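Long-range contacts in phosphoribosylaminoimidazole carboxylase, ATPase subunit (Thermus thermophilus, PDB 3AW8), which probably catalyses the ATP-dependent carboxylation of 5-aminoimidazole ribonucleotide by bicarbonate to N5-carboxyaminoimidazole ribonucleotide in purine biosynthesis: residues E66-P71 and M259-H264; V303-E308 and G337-R342. One frame throughout, in Å; residues are numbered along the deposited sequence.

In the fold
From the N terminus, the chain leaves the last strand of the parallel Rossmann-like sheet, 62-65, and enters the loop 66-71. Contact 1 closes when the chain returns 188 residues later at the end of strand 253-260, an outermost strand of the large antiparallel sheet, so the pre-ATP-grasp region is tied to the ATP-grasp region. Contact 2 opens only afterwards: strand 299-306 pairs with strand 335-343 across a short excursion that includes helix 312-316 and strand 321-325. The two loops therefore follow in series, neither nested nor crossed. The centres of the two contacts lie about 20 Å apart and the contacts do not touch, yet both reach the same antiparallel sheet, contact 2 near its other end.

Contact 1 of 2, residues E66-P71 and M259-H264; sequences EFENVP and MAPRVH
The guanidinium of Arg262 has the methyl CB of Ala260 over the centre of one face, 4.1 Å above the plane, and CA of Glu68 at its edge, in plane. Glu68 OE1 approaches obliquely and forms a salt bridge with Arg262 NH2 at 2.7 Å. As a hydrogen bond this is weak, the N-H...O angle being 118° and the carboxylate turned 61° from the guanidinium plane. The two side chains cross at about a right angle: Glu68 carries CG anti to its backbone N (chi1 -156°) and passes across Arg262, its CB alongside NE and its CG 4.0 Å from CD of Pro261. Glu66 O lies alongside CD and NE of Arg262, the angle at NE too poor for a hydrogen bond. Arg262 NH1 bonds Val263 O at 2.8 Å, nearly in the guanidinium plane. Pro261 centres an inverse gamma turn. The carboxylate of Glu66 leads away, its OE2 bonded to N of Gly11, one of the glycines of a possible Rossmann-type GxGxxG pattern. The contact thus joins the loop between strand 62-65 and helix 72-81 to the end of strand 253-260, with Leu10 of helix 9-18 against Arg262 and helix 88-94 against Pro261.

Contact 2 of 2, residues V303-E308 and G337-R342; sequences VNLIGE and GHITLR
Val303 and Ile339 form an antiparallel hydrogen-bonded pair, each supplying both a donor and an acceptor. The bond from Val303 N to Ile339 O, 3.0 Å, is almost straight, with an N-H...O angle of 174°; the return bond, Ile339 N to Val303 O, is more bent at 149°. Val303 O also receives a CA-H...O contact from His338 CA at 3.4 Å. Farther along, Leu305 N donates to Gly337 O at 3.0 Å, but from well above the carbonyl plane.

Asn304 and His338 face each other as a non-hydrogen-bonded pair, and their polar groups find partners beyond the two strands. The backbone of Asn304 bonds to Arg209 of strand 207-213 and that of His338 to His324 of strand 321-325, so both strands are bonded on their outer sides as well. Asn304 ND2 donates to Leu208 O and to Asn265 OD1, while His338 ND1 is bonded to Tyr326 OH and its ring stacks on that of His324. Between the two residues the side chains meet without a hydrogen bond, OD1 of Asn304 lying 3.9 Å from CB of His338.

Val303, Leu305 and Ile339 put apolar side chains on the same face. CG2 of Val303 meets CB of Ile339 at 3.9 Å, and Leu305 reaches over to the neighbouring strand, CD2 lying 3.9 Å from CG1 of Ile339 and CD1 against CD1 of Ile339. An alanine in place of Leu305 would probably open a gap beside Gly337 and Ile339.

At the far end, Arg342 NH2 makes a salt bridge with Glu275 of the second subunit, consistent with the homodimer. With strand directions 157° apart, the pairing is that of neighbours in an antiparallel sheet in which strands of the PurK C-terminal region extend the large sheet that includes ATP-grasp strands such as 241-250 and 253-260.

Contact 1 of 2, residues E66-P71 and M259-H264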
ATOM      1  N   GLU A  66       4.921  -4.580  18.113  1.00 44.95           N
ATOM      2  CA  GLU A  66       5.519  -3.435  17.418  1.00 45.99           C
ATOM      3  C   GLU A  66       6.088  -2.419  18.392  1.00 46.83           C
ATOM      4  O   GLU A  66       6.964  -1.642  18.046  1.00 48.28           O
ATOM      5  CB  GLU A  66       4.489  -2.754  16.504  1.00 43.75           C
ATOM      6  CG  GLU A  66       3.241  -2.219  17.221  1.00 45.36           C
ATOM      7  CD  GLU A  66       3.243  -0.700  17.401  1.00 44.81           C
ATOM      8  OE1 GLU A  66       3.379  -0.222  18.547  1.00 39.93           O
ATOM      9  OE2 GLU A  66       3.104   0.018  16.384  1.00 46.54           O
ATOM     10  N   PHE A  67       5.572  -2.429  19.611  1.00 49.60           N
ATOM     11  CA  PHE A  67       6.024  -1.529  20.666  1.00 53.88           C
ATOM     12  C   PHE A  67       7.282  -2.172  21.258  1.00 57.10           C
ATOM     13  O   PHE A  67       7.186  -3.160  21.981  1.00 58.83           O
ATOM     14  CB  PHE A  67       4.909  -1.431  21.703  1.00 55.40           C
ATOM     15  CG  PHE A  67       5.264  -0.645  22.922  1.00 58.99           C
ATOM     16  CD1 PHE A  67       4.530  -0.808  24.089  1.00 58.29           C
ATOM     17  CD2 PHE A  67       6.312   0.270  22.911  1.00 63.02           C
ATOM     18  CE1 PHE A  67       4.825  -0.078  25.231  1.00 59.83           C
ATOM     19  CE2 PHE A  67       6.617   1.012  24.058  1.00 63.77           C
ATOM     20  CZ  PHE A  67       5.869   0.834  25.217  1.00 60.90           C
ATOM     21  N   GLU A  68       8.456  -1.614  20.964  1.00 61.47           N
ATOM     22  CA  GLU A  68       9.728  -2.193  21.433  1.00 64.52           C
ATOM     23  C   GLU A  68       9.942  -2.311  22.945  1.00 63.68           C
ATOM     24  O   GLU A  68      10.739  -3.141  23.398  1.00 62.13           O
ATOM     25  CB  GLU A  68      10.924  -1.436  20.837  1.00 67.68           C
ATOM     26  CG  GLU A  68      12.203  -2.288  20.779  1.00 73.04           C
ATOM     27  CD  GLU A  68      13.454  -1.481  20.452  1.00 76.55           C
ATOM     28  OE1 GLU A  68      13.342  -0.479  19.709  1.00 77.35           O
ATOM     29  OE2 GLU A  68      14.552  -1.857  20.931  1.00 78.02           O
ATOM     30  N   ASN A  69       9.260  -1.476  23.724  1.00 61.85           N
ATOM     31  CA  ASN A  69       9.410  -1.537  25.165  1.00 60.27           C
ATOM     32  C   ASN A  69       8.262  -2.265  25.837  1.00 58.72           C
ATOM     33  O   ASN A  69       8.057  -2.135  27.044  1.00 59.36           O
ATOM     34  CB  ASN A  69       9.550  -0.141  25.757  1.00 61.92           C
ATOM     35  CG  ASN A  69      10.980   0.331  25.766  1.00 64.58           C
ATOM     36  OD1 ASN A  69      11.907  -0.479  25.688  1.00 66.53           O
ATOM     37  ND2 ASN A  69      11.177   1.641  25.876  1.00 64.69           N
ATOM     38  N   VAL A  70       7.510  -3.029  25.054  1.00 54.54           N
ATOM     39  CA  VAL A  70       6.405  -3.785  25.609  1.00 51.17           C
ATOM     40  C   VAL A  70       6.964  -4.684  26.710  1.00 49.06           C
ATOM     41  O   VAL A  70       8.049  -5.255  26.560  1.00 46.94           O
ATOM     42  CB  VAL A  70       5.733  -4.663  24.537  1.00 50.64           C
ATOM     43  CG1 VAL A  70       6.693  -5.755  24.065  1.00 47.37           C
ATOM     44  CG2 VAL A  70       4.454  -5.258  25.094  1.00 49.73           C
ATOM     45  N   PRO A  71       6.241  -4.802  27.840  1.00 47.85           N
ATOM     46  CA  PRO A  71       6.669  -5.639  28.968  1.00 45.64           C
ATOM     47  C   PRO A  71       6.856  -7.069  28.501  1.00 44.50           C
ATOM     48  O   PRO A  71       5.913  -7.683  28.019  1.00 46.15           O
ATOM     49  CB  PRO A  71       5.506  -5.513  29.947  1.00 44.52           C
ATOM     50  CG  PRO A  71       4.996  -4.138  29.682  1.00 44.47           C
ATOM     51  CD  PRO A  71       4.995  -4.085  28.172  1.00 46.33           C
ATOM     52  N   MET A 259      19.740  -3.203  18.419  1.00 52.49           N
ATOM     53  CA  MET A 259      18.920  -4.176  17.718  1.00 51.42           C
ATOM     54  C   MET A 259      17.475  -3.948  18.157  1.00 48.87           C
ATOM     55  O   MET A 259      17.210  -3.598  19.306  1.00 48.81           O
ATOM     56  CB  MET A 259      19.367  -5.612  18.027  1.00 53.93           C
ATOM     57  CG  MET A 259      18.951  -6.165  19.377  1.00 59.13           C
ATOM     58  SD  MET A 259      17.881  -7.628  19.196  1.00 65.71           S
ATOM     59  CE  MET A 259      19.084  -8.926  19.026  1.00 64.96           C
ATOM     60  N   ALA A 260      16.544  -4.105  17.223  1.00 46.32           N
ATOM     61  CA  ALA A 260      15.123  -3.931  17.512  1.00 43.11           C
ATOM     62  C   ALA A 260      14.418  -5.159  16.945  1.00 40.85           C
ATOM     63  O   ALA A 260      14.507  -5.435  15.750  1.00 39.09           O
ATOM     64  CB  ALA A 260      14.598  -2.656  16.852  1.00 40.98           C
ATOM     65  N   PRO A 261      13.713  -5.917  17.796  1.00 39.31           N
ATOM     66  CA  PRO A 261      13.014  -7.117  17.325  1.00 38.68           C
ATOM     67  C   PRO A 261      11.714  -6.771  16.613  1.00 37.57           C
ATOM     68  O   PRO A 261      10.639  -7.193  17.048  1.00 39.02           O
ATOM     69  CB  PRO A 261      12.781  -7.892  18.614  1.00 37.46           C
ATOM     70  CG  PRO A 261      12.490  -6.793  19.587  1.00 37.80           C
ATOM     71  CD  PRO A 261      13.533  -5.741  19.250  1.00 38.64           C
ATOM     72  N   ARG A 262      11.813  -6.032  15.506  1.00 33.24           N
ATOM     73  CA  ARG A 262      10.620  -5.612  14.789  1.00 32.60           C
ATOM     74  C   ARG A 262      10.925  -4.735  13.577  1.00 34.21           C
ATOM     75  O   ARG A 262      12.075  -4.350  13.331  1.00 34.37           O
ATOM     76  CB  ARG A 262       9.748  -4.791  15.728  1.00 32.46           C
ATOM     77  CG  ARG A 262      10.532  -3.626  16.341  1.00 32.57           C
ATOM     78  CD  ARG A 262       9.647  -2.672  17.107  1.00 34.84           C
ATOM     79  NE  ARG A 262      10.414  -1.600  17.740  1.00 39.23           N
ATOM     80  CZ  ARG A 262      11.054  -0.625  17.088  1.00 41.53           C
ATOM     81  NH1 ARG A 262      11.040  -0.560  15.760  1.00 40.57           N
ATOM     82  NH2 ARG A 262      11.701   0.304  17.774  1.00 40.21           N
ATOM     83  N   VAL A 263       9.875  -4.417  12.829  1.00 32.30           N
ATOM     84  CA  VAL A 263      10.013  -3.541  11.695  1.00 31.03           C
ATOM     85  C   VAL A 263      10.594  -2.284  12.315  1.00 33.61           C
ATOM     86  O   VAL A 263      10.333  -1.980  13.482  1.00 30.95           O
ATOM     87  CB  VAL A 263       8.665  -3.252  11.047  1.00 31.67           C
ATOM     88  CG1 VAL A 263       8.235  -4.462  10.231  1.00 29.93           C
ATOM     89  CG2 VAL A 263       7.625  -2.908  12.123  1.00 29.43           C
ATOM     90  N   HIS A 264      11.384  -1.557  11.536  1.00 36.27           N
ATOM     91  CA  HIS A 264      12.074  -0.387  12.051  1.00 36.65           C
ATOM     92  C   HIS A 264      11.848   0.856  11.205  1.00 36.49           C
ATOM     93  O   HIS A 264      11.574   0.760  10.010  1.00 35.24           O
ATOM     94  CB  HIS A 264      13.565  -0.725  12.127  1.00 37.82           C
ATOM     95  CG  HIS A 264      14.368   0.218  12.958  1.00 39.60           C
ATOM     96  ND1 HIS A 264      15.125   1.231  12.412  1.00 39.03           N
ATOM     97  CD2 HIS A 264      14.550   0.290  14.299  1.00 40.50           C
ATOM     98  CE1 HIS A 264      15.741   1.885  13.380  1.00 41.04           C
ATOM     99  NE2 HIS A 264      15.411   1.334  14.533  1.00 40.95           N
TER

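Contact 2 of 2, residues V303-E308 and G337-R342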
ATOM      1  N   VAL A 303      12.304  10.676   4.929  1.00 38.75           N
ATOM      2  CA  VAL A 303      12.432  11.798   5.854  1.00 39.64           C
ATOM      3  C   VAL A 303      11.294  11.770   6.873  1.00 39.44           C
ATOM      4  O   VAL A 303      10.118  11.808   6.517  1.00 39.57           O
ATOM      5  CB  VAL A 303      12.499  13.208   5.117  1.00 39.99           C
ATOM      6  CG1 VAL A 303      13.220  13.078   3.793  1.00 38.08           C
ATOM      7  CG2 VAL A 303      11.119  13.799   4.911  1.00 42.11           C
ATOM      8  N   ASN A 304      11.651  11.670   8.148  1.00 39.82           N
ATOM      9  CA  ASN A 304      10.656  11.644   9.208  1.00 41.10           C
ATOM     10  C   ASN A 304       9.978  12.985   9.391  1.00 41.62           C
ATOM     11  O   ASN A 304      10.571  14.035   9.142  1.00 41.96           O
ATOM     12  CB  ASN A 304      11.284  11.249  10.547  1.00 41.65           C
ATOM     13  CG  ASN A 304      11.346   9.749  10.747  1.00 41.56           C
ATOM     14  OD1 ASN A 304      10.650   8.990  10.072  1.00 41.26           O
ATOM     15  ND2 ASN A 304      12.171   9.316  11.691  1.00 38.74           N
ATOM     16  N   LEU A 305       8.725  12.930   9.828  1.00 42.20           N
ATOM     17  CA  LEU A 305       7.922  14.112  10.114  1.00 42.04           C
ATOM     18  C   LEU A 305       7.814  14.137  11.638  1.00 43.70           C
ATOM     19  O   LEU A 305       7.044  13.379  12.230  1.00 46.50           O
ATOM     20  CB  LEU A 305       6.537  13.980   9.470  1.00 39.58           C
ATOM     21  CG  LEU A 305       6.248  14.664   8.122  1.00 41.91           C
ATOM     22  CD1 LEU A 305       7.522  15.110   7.416  1.00 41.54           C
ATOM     23  CD2 LEU A 305       5.454  13.714   7.254  1.00 39.68           C
ATOM     24  N   ILE A 306       8.612  14.993  12.270  1.00 44.05           N
ATOM     25  CA  ILE A 306       8.638  15.104  13.724  1.00 44.24           C
ATOM     26  C   ILE A 306       7.932  16.358  14.232  1.00 45.34           C
ATOM     27  O   ILE A 306       8.213  17.461  13.782  1.00 48.02           O
ATOM     28  CB  ILE A 306      10.099  15.126  14.249  1.00 44.36           C
ATOM     29  CG1 ILE A 306      10.888  13.949  13.668  1.00 43.46           C
ATOM     30  CG2 ILE A 306      10.116  15.074  15.773  1.00 42.40           C
ATOM     31  CD1 ILE A 306      10.345  12.592  14.064  1.00 46.17           C
ATOM     32  N   GLY A 307       7.016  16.163  15.172  1.00 46.63           N
ATOM     33  CA  GLY A 307       6.274  17.250  15.787  1.00 48.76           C
ATOM     34  C   GLY A 307       5.687  18.380  14.954  1.00 50.77           C
ATOM     35  O   GLY A 307       5.419  19.453  15.492  1.00 52.42           O
ATOM     36  N   GLU A 308       5.465  18.160  13.665  1.00 51.17           N
ATOM     37  CA  GLU A 308       4.911  19.203  12.815  1.00 51.90           C
ATOM     38  C   GLU A 308       4.182  18.550  11.646  1.00 51.92           C
ATOM     39  O   GLU A 308       4.499  17.427  11.256  1.00 50.79           O
ATOM     40  CB  GLU A 308       6.040  20.087  12.283  1.00 55.49           C
ATOM     41  CG  GLU A 308       6.776  19.465  11.097  1.00 63.93           C
ATOM     42  CD  GLU A 308       8.157  20.059  10.840  1.00 68.49           C
ATOM     43  OE1 GLU A 308       8.284  21.304  10.731  1.00 71.78           O
ATOM     44  OE2 GLU A 308       9.119  19.265  10.735  1.00 69.21           O
ATOM     45  N   GLY A 337       4.510  11.130  11.078  1.00 31.70           N
ATOM     46  CA  GLY A 337       4.433  10.673   9.706  1.00 29.23           C
ATOM     47  C   GLY A 337       5.812  10.577   9.103  1.00 30.82           C
ATOM     48  O   GLY A 337       6.815  10.669   9.803  1.00 32.44           O
ATOM     49  N   HIS A 338       5.867  10.350   7.800  1.00 31.43           N
ATOM     50  CA  HIS A 338       7.131  10.313   7.100  1.00 33.89           C
ATOM     51  C   HIS A 338       6.864  10.497   5.601  1.00 36.76           C
ATOM     52  O   HIS A 338       5.719  10.428   5.148  1.00 36.30           O
ATOM     53  CB  HIS A 338       7.890   9.005   7.386  1.00 32.67           C
ATOM     54  CG  HIS A 338       7.379   7.817   6.632  1.00 35.56           C
ATOM     55  ND1 HIS A 338       6.416   6.967   7.138  1.00 36.45           N
ATOM     56  CD2 HIS A 338       7.711   7.327   5.415  1.00 34.62           C
ATOM     57  CE1 HIS A 338       6.182   6.004   6.266  1.00 36.44           C
ATOM     58  NE2 HIS A 338       6.955   6.199   5.212  1.00 37.25           N
ATOM     59  N   ILE A 339       7.925  10.755   4.845  1.00 38.97           N
ATOM     60  CA  ILE A 339       7.819  10.952   3.409  1.00 39.86           C
ATOM     61  C   ILE A 339       8.893  10.143   2.712  1.00 40.49           C
ATOM     62  O   ILE A 339      10.071  10.298   3.005  1.00 40.72           O
ATOM     63  CB  ILE A 339       8.048  12.428   3.017  1.00 41.16           C
ATOM     64  CG1 ILE A 339       7.012  13.327   3.690  1.00 39.56           C
ATOM     65  CG2 ILE A 339       7.992  12.572   1.500  1.00 39.30           C
ATOM     66  CD1 ILE A 339       7.304  14.794   3.508  1.00 38.60           C
ATOM     67  N   THR A 340       8.498   9.277   1.792  1.00 43.30           N
ATOM     68  CA  THR A 340       9.488   8.515   1.061  1.00 43.96           C
ATOM     69  C   THR A 340       9.570   9.014  -0.366  1.00 46.66           C
ATOM     70  O   THR A 340       8.579   9.035  -1.090  1.00 46.97           O
ATOM     71  CB  THR A 340       9.184   7.021   1.050  1.00 42.69           C
ATOM     72  OG1 THR A 340       9.418   6.486   2.359  1.00 41.03           O
ATOM     73  CG2 THR A 340      10.089   6.307   0.039  1.00 39.31           C
ATOM     74  N   LEU A 341      10.771   9.440  -0.742  1.00 50.40           N
ATOM     75  CA  LEU A 341      11.055   9.946  -2.074  1.00 50.63           C
ATOM     76  C   LEU A 341      11.774   8.839  -2.815  1.00 51.15           C
ATOM     77  O   LEU A 341      12.866   8.427  -2.427  1.00 51.30           O
ATOM     78  CB  LEU A 341      11.949  11.182  -1.979  1.00 51.31           C
ATOM     79  CG  LEU A 341      12.389  11.888  -3.265  1.00 52.96           C
ATOM     80  CD1 LEU A 341      11.182  12.358  -4.064  1.00 51.32           C
ATOM     81  CD2 LEU A 341      13.270  13.070  -2.892  1.00 52.41           C
ATOM     82  N   ARG A 342      11.150   8.341  -3.872  1.00 53.01           N
ATOM     83  CA  ARG A 342      11.750   7.273  -4.652  1.00 55.71           C
ATOM     84  C   ARG A 342      11.973   7.717  -6.094  1.00 58.06           C
ATOM     85  O   ARG A 342      11.025   7.843  -6.867  1.00 58.67           O
ATOM     86  CB  ARG A 342      10.848   6.040  -4.630  1.00 54.22           C
ATOM     87  CG  ARG A 342      11.523   4.771  -5.094  1.00 53.00           C
ATOM     88  CD  ARG A 342      10.495   3.785  -5.590  1.00 52.42           C
ATOM     89  NE  ARG A 342       9.850   4.285  -6.796  1.00 56.27           N
ATOM     90  CZ  ARG A 342      10.476   4.463  -7.957  1.00 58.65           C
ATOM     91  NH1 ARG A 342      11.767   4.176  -8.069  1.00 60.08           N
ATOM     92  NH2 ARG A 342       9.817   4.931  -9.010  1.00 57.90           N
TER